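Local atomic coordinates of putative metal-dependent isothiocyanate hydrolase SaxA (Pectobacterium carotovorum, PDB entry 6BRM), a protein that probably hydrolyses isothiocyanates at a pair of zinc ions held in a metallo-beta-lactamase-type fold. Residues V184-Y189 with A219-S224; G188-D193 with N226-T231. One frame throughout, in Å; residues are numbered along the deposited sequence.

Both contacts start from the same run of chain at the end of strand 182-186. Contact 1 comes first and pairs 184-189 with 219-224. It closes a loop that holds the hairpin 191-197 and helix 203-211. Contact 2 shares Gly-188 and Tyr-189 with it and carries on to 193. Its partner, 226-231, lies just beyond that of contact 1. The two loops therefore cross, and neither encloses the other. Contact 1 joins two strands at the zinc site. Contact 2 ties the base of the hairpin to the loop before helix 232-241. The contacts touch where Cys-228 packs on His-221 and where Leu-230 meets Thr-187.

Contact 1: residues V184-Y189 with A219-S224; sequences VLNTGY and ASHMES. With ZN (zinc ion), chain M.
Leu-185 and Asn-186 pair in parallel with Ala-219 and Ser-220, at the ends of neighbouring strands in one sheet of the metallo-beta-lactamase fold. Each strand then runs into a loop, and the one after 216-220 carries the zinc ligand His-221. Thr-187 N donates to Ser-220 O at 2.7 Å, in a bent bond (136° at the hydrogen). Thr-187 OG1 adds a weak bond to the same oxygen. Past the strand end, His-221 lies against Asn-186, with CB to CB at 3.4 Å. His-221 CG, anti to the backbone N (chi1 -158°), lies 3.7 Å from Asn-186 CB. Asn-186 ND2 packs within 3.4 Å of His-221 CD2, and the amide and ring planes are 41° apart. His-221 NE2 binds zinc at 2.2 Å, alongside two waters, and Asp-71, His-72 and Asp-164 complete the site. The hydrogen bond of Asn-186 ND2 goes to Asp-164 OD1. Asn-186 is thus a second-shell residue that touches one ligand and probably helps to position another. On the loop side, Met-222 packs on Thr-187, with SD 3.6 Å from OG1. Ser-220 OG is hydrogen-bonded to Gln-5 OE1 of strand 2-7, in the other sheet. Leu-235 of helix 232-241 covers Thr-187, Ala-219 and Met-222, while strand 159-163 flanks 182-186 on the edge away from 216-220.

Contact 2: residues G188-D193 with N226-T231; sequences GYAVND and NHCLLT
Leu-229 packs its CD1 on CG1 of Val-191, 3.7 Å apart. This joins the base of a small beta hairpin, strands 191-192 and 196-197, to the loop leading into helix 232-241. Val-191 CG1 stands between the backbone N and the carbonyl carbon (chi1 74°) to meet the leucine. Nearer the backbone, Leu-229 CB lies 3.7 Å from Tyr-189 O.

The main chains hold the two loops together. Leu-230 N donates to Gly-188 O at 2.9 Å, with 157° at the hydrogen. A weak hydrogen bond runs from Leu-229 N to Tyr-189 O. Tyr-189 CB rests on Leu-230 CB at 3.8 Å, while the end of the tyrosine side chain leads away from this loop, and the side chain touches Pro-197. Backbone hydrogen bonds of Tyr-189 with Met-200 and of Ala-190 with Ile-198 continue the pairing of the hairpin arms.

The buried end of the contact faces the zinc site of the metallo-beta-lactamase fold. Cys-228 SG sits 4.0 Å from Gly-188 CA and also packs on the zinc ligand His-221. The cysteine side chain is about 6 Å, between nearest atoms, from a bound zinc ion. Farther along, Ala-190 CA points its hydrogen at His-227 O, with a carbon-to-oxygen distance of 3.4 Å and 155° at the hydrogen.

Contact 1: residues V184-Y189 with A219-S224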
ATOM      1  N   VAL B 184      -5.084   9.698 -14.991  1.00 47.34           N
ATOM      2  CA  VAL B 184      -6.540   9.821 -14.862  1.00 46.96           C
ATOM      3  C   VAL B 184      -6.941   9.543 -13.409  1.00 47.12           C
ATOM      4  O   VAL B 184      -6.774   8.422 -12.921  1.00 46.34           O
ATOM      5  CB  VAL B 184      -7.296   8.852 -15.806  1.00 47.14           C
ATOM      6  CG1 VAL B 184      -8.795   9.144 -15.792  1.00 47.21           C
ATOM      7  CG2 VAL B 184      -6.754   8.944 -17.225  1.00 47.32           C
ATOM      8  N   LEU B 185      -7.465  10.564 -12.727  1.00 48.23           N
ATOM      9  CA  LEU B 185      -7.865  10.459 -11.319  1.00 49.61           C
ATOM     10  C   LEU B 185      -9.380  10.382 -11.160  1.00 51.19           C
ATOM     11  O   LEU B 185     -10.128  10.978 -11.945  1.00 50.39           O
ATOM     12  CB  LEU B 185      -7.354  11.662 -10.525  1.00 50.01           C
ATOM     13  CG  LEU B 185      -5.878  12.025 -10.653  1.00 49.74           C
ATOM     14  CD1 LEU B 185      -5.580  13.232  -9.782  1.00 49.71           C
ATOM     15  CD2 LEU B 185      -4.976  10.863 -10.284  1.00 49.49           C
ATOM     16  N   ASN B 186      -9.809   9.648 -10.133  1.00 51.84           N
ATOM     17  CA  ASN B 186     -11.210   9.579  -9.723  1.00 51.08           C
ATOM     18  C   ASN B 186     -11.442  10.614  -8.622  1.00 52.07           C
ATOM     19  O   ASN B 186     -11.315  10.308  -7.434  1.00 53.23           O
ATOM     20  CB  ASN B 186     -11.549   8.164  -9.241  1.00 49.83           C
ATOM     21  CG  ASN B 186     -11.533   7.142 -10.369  1.00 49.97           C
ATOM     22  OD1 ASN B 186     -11.218   7.460 -11.520  1.00 49.09           O
ATOM     23  ND2 ASN B 186     -11.882   5.905 -10.043  1.00 48.54           N
ATOM     24  N   THR B 187     -11.767  11.843  -9.036  1.00 53.81           N
ATOM     25  CA  THR B 187     -11.875  13.005  -8.141  1.00 54.48           C
ATOM     26  C   THR B 187     -13.334  13.320  -7.765  1.00 56.45           C
ATOM     27  O   THR B 187     -13.819  14.440  -7.951  1.00 56.32           O
ATOM     28  CB  THR B 187     -11.229  14.254  -8.780  1.00 54.17           C
ATOM     29  OG1 THR B 187     -11.794  14.472 -10.077  1.00 54.45           O
ATOM     30  CG2 THR B 187      -9.735  14.077  -8.917  1.00 54.36           C
ATOM     31  N   GLY B 188     -14.022  12.321  -7.225  1.00 57.31           N
ATOM     32  CA  GLY B 188     -15.386  12.487  -6.736  1.00 58.13           C
ATOM     33  C   GLY B 188     -15.479  13.152  -5.381  1.00 58.51           C
ATOM     34  O   GLY B 188     -16.455  13.851  -5.098  1.00 58.15           O
ATOM     35  N   TYR B 189     -14.463  12.931  -4.547  1.00 59.38           N
ATOM     36  CA  TYR B 189     -14.460  13.360  -3.145  1.00 59.23           C
ATOM     37  C   TYR B 189     -15.685  12.828  -2.384  1.00 59.09           C
ATOM     38  O   TYR B 189     -16.353  13.561  -1.647  1.00 61.96           O
ATOM     39  CB  TYR B 189     -14.321  14.888  -3.031  1.00 58.51           C
ATOM     40  CG  TYR B 189     -13.755  15.355  -1.702  1.00 59.50           C
ATOM     41  CD1 TYR B 189     -12.449  15.029  -1.324  1.00 59.41           C
ATOM     42  CD2 TYR B 189     -14.518  16.128  -0.820  1.00 59.72           C
ATOM     43  CE1 TYR B 189     -11.922  15.454  -0.110  1.00 59.87           C
ATOM     44  CE2 TYR B 189     -13.998  16.560   0.396  1.00 59.14           C
ATOM     45  CZ  TYR B 189     -12.701  16.221   0.747  1.00 59.34           C
ATOM     46  OH  TYR B 189     -12.181  16.642   1.950  1.00 58.38           O
ATOM     47  N   ALA B 219      -9.515  14.601 -14.902  1.00 50.97           N
ATOM     48  CA  ALA B 219     -10.453  14.406 -13.796  1.00 50.02           C
ATOM     49  C   ALA B 219     -11.620  13.523 -14.234  1.00 49.98           C
ATOM     50  O   ALA B 219     -12.055  13.583 -15.387  1.00 49.53           O
ATOM     51  CB  ALA B 219     -10.961  15.747 -13.291  1.00 51.52           C
ATOM     52  N   SER B 220     -12.116  12.708 -13.303  1.00 48.77           N
ATOM     53  CA  SER B 220     -13.174  11.733 -13.579  1.00 48.01           C
ATOM     54  C   SER B 220     -13.831  11.294 -12.270  1.00 49.17           C
ATOM     55  O   SER B 220     -13.406  11.713 -11.194  1.00 50.29           O
ATOM     56  CB  SER B 220     -12.592  10.521 -14.322  1.00 47.86           C
ATOM     57  OG  SER B 220     -13.588   9.556 -14.640  1.00 46.85           O
ATOM     58  N   HIS B 221     -14.870  10.466 -12.377  1.00 49.78           N
ATOM     59  CA  HIS B 221     -15.592   9.917 -11.218  1.00 50.88           C
ATOM     60  C   HIS B 221     -16.324  11.016 -10.420  1.00 53.09           C
ATOM     61  O   HIS B 221     -16.282  11.020  -9.188  1.00 55.21           O
ATOM     62  CB  HIS B 221     -14.624   9.104 -10.327  1.00 49.44           C
ATOM     63  CG  HIS B 221     -15.290   8.097  -9.435  1.00 48.09           C
ATOM     64  ND1 HIS B 221     -16.283   8.429  -8.539  1.00 48.47           N
ATOM     65  CD2 HIS B 221     -15.068   6.771  -9.270  1.00 47.80           C
ATOM     66  CE1 HIS B 221     -16.663   7.345  -7.884  1.00 48.53           C
ATOM     67  NE2 HIS B 221     -15.934   6.324  -8.301  1.00 47.45           N
ATOM     68  N   MET B 222     -16.998  11.935 -11.118  1.00 54.09           N
ATOM     69  CA  MET B 222     -17.806  12.980 -10.454  1.00 55.66           C
ATOM     70  C   MET B 222     -19.037  13.431 -11.255  1.00 55.43           C
ATOM     71  O   MET B 222     -19.070  13.303 -12.478  1.00 53.04           O
ATOM     72  CB  MET B 222     -16.932  14.185 -10.083  1.00 56.72           C
ATOM     73  CG  MET B 222     -16.156  14.810 -11.226  1.00 57.41           C
ATOM     74  SD  MET B 222     -14.972  16.043 -10.634  1.00 57.68           S
ATOM     75  CE  MET B 222     -14.068  16.352 -12.146  1.00 58.62           C
ATOM     76  N   GLU B 223     -20.036  13.954 -10.535  1.00 57.02           N
ATOM     77  CA  GLU B 223     -21.341  14.377 -11.092  1.00 57.33           C
ATOM     78  C   GLU B 223     -22.086  13.226 -11.775  1.00 59.14           C
ATOM     79  O   GLU B 223     -22.522  13.335 -12.927  1.00 60.34           O
ATOM     80  CB  GLU B 223     -21.185  15.569 -12.045  1.00 56.97           C
ATOM     81  CG  GLU B 223     -20.495  16.771 -11.421  1.00 56.82           C
ATOM     82  CD  GLU B 223     -20.553  18.004 -12.303  1.00 56.75           C
ATOM     83  OE1 GLU B 223     -20.557  17.869 -13.543  1.00 59.41           O
ATOM     84  OE2 GLU B 223     -20.583  19.118 -11.750  1.00 56.80           O
ATOM     85  N   SER B 224     -22.217  12.125 -11.037  1.00 59.30           N
ATOM     86  CA  SER B 224     -22.803  10.878 -11.550  1.00 58.12           C
ATOM     87  C   SER B 224     -23.530  10.089 -10.464  1.00 57.61           C
ATOM     88  O   SER B 224     -24.618   9.570 -10.711  1.00 58.43           O
ATOM     89  CB  SER B 224     -21.725   9.999 -12.173  1.00 58.50           C
ATOM     90  OG  SER B 224     -20.996  10.701 -13.163  1.00 60.99           O
TER
HETATM   91 ZN    ZN M 302     -16.221   4.446  -7.161  1.00 52.75          ZN
HETATM   92  O   HOH W   1     -17.109   2.868  -5.900  1.00 47.57           O
HETATM   93  O   HOH W   2     -16.505   5.647  -5.338  1.00 46.81           O

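Contact 2: residues G188-D193 with N226-T231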
ATOM      1  N   GLY B 188     -14.022  12.321  -7.225  1.00 57.31           N
ATOM      2  CA  GLY B 188     -15.386  12.487  -6.736  1.00 58.13           C
ATOM      3  C   GLY B 188     -15.479  13.152  -5.381  1.00 58.51           C
ATOM      4  O   GLY B 188     -16.455  13.851  -5.098  1.00 58.15           O
ATOM      5  N   TYR B 189     -14.463  12.931  -4.547  1.00 59.38           N
ATOM      6  CA  TYR B 189     -14.460  13.360  -3.145  1.00 59.23           C
ATOM      7  C   TYR B 189     -15.685  12.828  -2.384  1.00 59.09           C
ATOM      8  O   TYR B 189     -16.353  13.561  -1.647  1.00 61.96           O
ATOM      9  CB  TYR B 189     -14.321  14.888  -3.031  1.00 58.51           C
ATOM     10  CG  TYR B 189     -13.755  15.355  -1.702  1.00 59.50           C
ATOM     11  CD1 TYR B 189     -12.449  15.029  -1.324  1.00 59.41           C
ATOM     12  CD2 TYR B 189     -14.518  16.128  -0.820  1.00 59.72           C
ATOM     13  CE1 TYR B 189     -11.922  15.454  -0.110  1.00 59.87           C
ATOM     14  CE2 TYR B 189     -13.998  16.560   0.396  1.00 59.14           C
ATOM     15  CZ  TYR B 189     -12.701  16.221   0.747  1.00 59.34           C
ATOM     16  OH  TYR B 189     -12.181  16.642   1.950  1.00 58.38           O
ATOM     17  N   ALA B 190     -15.979  11.547  -2.593  1.00 58.27           N
ATOM     18  CA  ALA B 190     -16.902  10.818  -1.737  1.00 58.84           C
ATOM     19  C   ALA B 190     -16.246  10.685  -0.371  1.00 58.93           C
ATOM     20  O   ALA B 190     -15.054  10.390  -0.281  1.00 57.33           O
ATOM     21  CB  ALA B 190     -17.215   9.447  -2.318  1.00 58.34           C
ATOM     22  N   VAL B 191     -17.024  10.923   0.681  1.00 61.51           N
ATOM     23  CA  VAL B 191     -16.496  10.979   2.040  1.00 62.63           C
ATOM     24  C   VAL B 191     -17.289  10.042   2.950  1.00 62.94           C
ATOM     25  O   VAL B 191     -18.518   9.982   2.870  1.00 64.68           O
ATOM     26  CB  VAL B 191     -16.480  12.443   2.560  1.00 64.69           C
ATOM     27  CG1 VAL B 191     -17.879  12.943   2.913  1.00 65.73           C
ATOM     28  CG2 VAL B 191     -15.533  12.594   3.743  1.00 65.86           C
ATOM     29  N   ASN B 192     -16.576   9.284   3.781  1.00 63.07           N
ATOM     30  CA  ASN B 192     -17.200   8.463   4.818  1.00 63.57           C
ATOM     31  C   ASN B 192     -17.550   9.374   5.991  1.00 66.28           C
ATOM     32  O   ASN B 192     -16.850  10.357   6.243  1.00 66.75           O
ATOM     33  CB  ASN B 192     -16.252   7.349   5.266  1.00 61.52           C
ATOM     34  CG  ASN B 192     -16.893   6.397   6.257  1.00 59.68           C
ATOM     35  OD1 ASN B 192     -16.587   6.433   7.449  1.00 58.89           O
ATOM     36  ND2 ASN B 192     -17.798   5.554   5.775  1.00 56.20           N
ATOM     37  N   ASP B 193     -18.625   9.039   6.706  1.00 70.01           N
ATOM     38  CA  ASP B 193     -19.158   9.884   7.785  1.00 72.33           C
ATOM     39  C   ASP B 193     -18.137  10.157   8.888  1.00 70.74           C
ATOM     40  O   ASP B 193     -17.983  11.301   9.314  1.00 73.75           O
ATOM     41  CB  ASP B 193     -20.416   9.249   8.396  1.00 76.07           C
ATOM     42  CG  ASP B 193     -21.167  10.194   9.316  1.00 78.04           C
ATOM     43  OD1 ASP B 193     -21.520  11.306   8.867  1.00 79.49           O
ATOM     44  OD2 ASP B 193     -21.422   9.815  10.479  1.00 80.52           O
ATOM     45  N   ASN B 226     -24.649  10.743  -6.292  1.00 61.22           N
ATOM     46  CA  ASN B 226     -24.803  11.861  -5.341  1.00 63.27           C
ATOM     47  C   ASN B 226     -23.785  11.917  -4.189  1.00 61.97           C
ATOM     48  O   ASN B 226     -23.573  12.983  -3.606  1.00 61.85           O
ATOM     49  CB  ASN B 226     -26.240  11.912  -4.777  1.00 64.76           C
ATOM     50  CG  ASN B 226     -26.581  10.727  -3.879  1.00 65.80           C
ATOM     51  OD1 ASN B 226     -26.011   9.644  -4.005  1.00 67.52           O
ATOM     52  ND2 ASN B 226     -27.535  10.932  -2.977  1.00 67.22           N
ATOM     53  N   HIS B 227     -23.155  10.785  -3.878  1.00 59.66           N
ATOM     54  CA  HIS B 227     -22.201  10.698  -2.765  1.00 59.20           C
ATOM     55  C   HIS B 227     -20.862  11.385  -3.065  1.00 58.73           C
ATOM     56  O   HIS B 227     -20.152  11.779  -2.139  1.00 58.36           O
ATOM     57  CB  HIS B 227     -21.982   9.236  -2.371  1.00 59.01           C
ATOM     58  CG  HIS B 227     -23.253   8.501  -2.080  1.00 58.26           C
ATOM     59  ND1 HIS B 227     -23.946   8.649  -0.900  1.00 58.07           N
ATOM     60  CD2 HIS B 227     -23.971   7.633  -2.832  1.00 57.72           C
ATOM     61  CE1 HIS B 227     -25.028   7.891  -0.928  1.00 57.87           C
ATOM     62  NE2 HIS B 227     -25.068   7.266  -2.090  1.00 57.75           N
ATOM     63  N   CYS B 228     -20.527  11.525  -4.349  1.00 57.56           N
ATOM     64  CA  CYS B 228     -19.351  12.286  -4.783  1.00 56.89           C
ATOM     65  C   CYS B 228     -19.626  13.791  -4.669  1.00 55.88           C
ATOM     66  O   CYS B 228     -20.377  14.351  -5.472  1.00 53.86           O
ATOM     67  CB  CYS B 228     -18.979  11.913  -6.225  1.00 57.10           C
ATOM     68  SG  CYS B 228     -18.634  10.150  -6.472  1.00 58.19           S
ATOM     69  N   LEU B 229     -18.996  14.435  -3.684  1.00 56.52           N
ATOM     70  CA  LEU B 229     -19.297  15.829  -3.312  1.00 57.29           C
ATOM     71  C   LEU B 229     -18.542  16.921  -4.087  1.00 58.07           C
ATOM     72  O   LEU B 229     -18.811  18.107  -3.879  1.00 58.16           O
ATOM     73  CB  LEU B 229     -19.050  16.031  -1.811  1.00 57.11           C
ATOM     74  CG  LEU B 229     -19.828  15.123  -0.855  1.00 57.36           C
ATOM     75  CD1 LEU B 229     -19.358  15.337   0.575  1.00 57.08           C
ATOM     76  CD2 LEU B 229     -21.328  15.359  -0.967  1.00 57.85           C
ATOM     77  N   LEU B 230     -17.614  16.538  -4.965  1.00 59.04           N
ATOM     78  CA  LEU B 230     -16.818  17.507  -5.734  1.00 59.99           C
ATOM     79  C   LEU B 230     -17.545  17.834  -7.041  1.00 60.15           C
ATOM     80  O   LEU B 230     -18.014  16.930  -7.732  1.00 62.88           O
ATOM     81  CB  LEU B 230     -15.419  16.941  -6.024  1.00 60.72           C
ATOM     82  CG  LEU B 230     -14.225  17.902  -6.037  1.00 61.74           C
ATOM     83  CD1 LEU B 230     -12.963  17.157  -6.456  1.00 62.29           C
ATOM     84  CD2 LEU B 230     -14.455  19.097  -6.946  1.00 61.43           C
ATOM     85  N   THR B 231     -17.630  19.122  -7.369  1.00 60.31           N
ATOM     86  CA  THR B 231     -18.286  19.603  -8.588  1.00 61.63           C
ATOM     87  C   THR B 231     -17.243  20.004  -9.641  1.00 60.40           C
ATOM     88  O   THR B 231     -16.177  20.510  -9.294  1.00 57.73           O
ATOM     89  CB  THR B 231     -19.186  20.821  -8.266  1.00 63.80           C
ATOM     90  OG1 THR B 231     -19.907  20.577  -7.051  1.00 64.93           O
ATOM     91  CG2 THR B 231     -20.192  21.092  -9.381  1.00 64.39           C
TER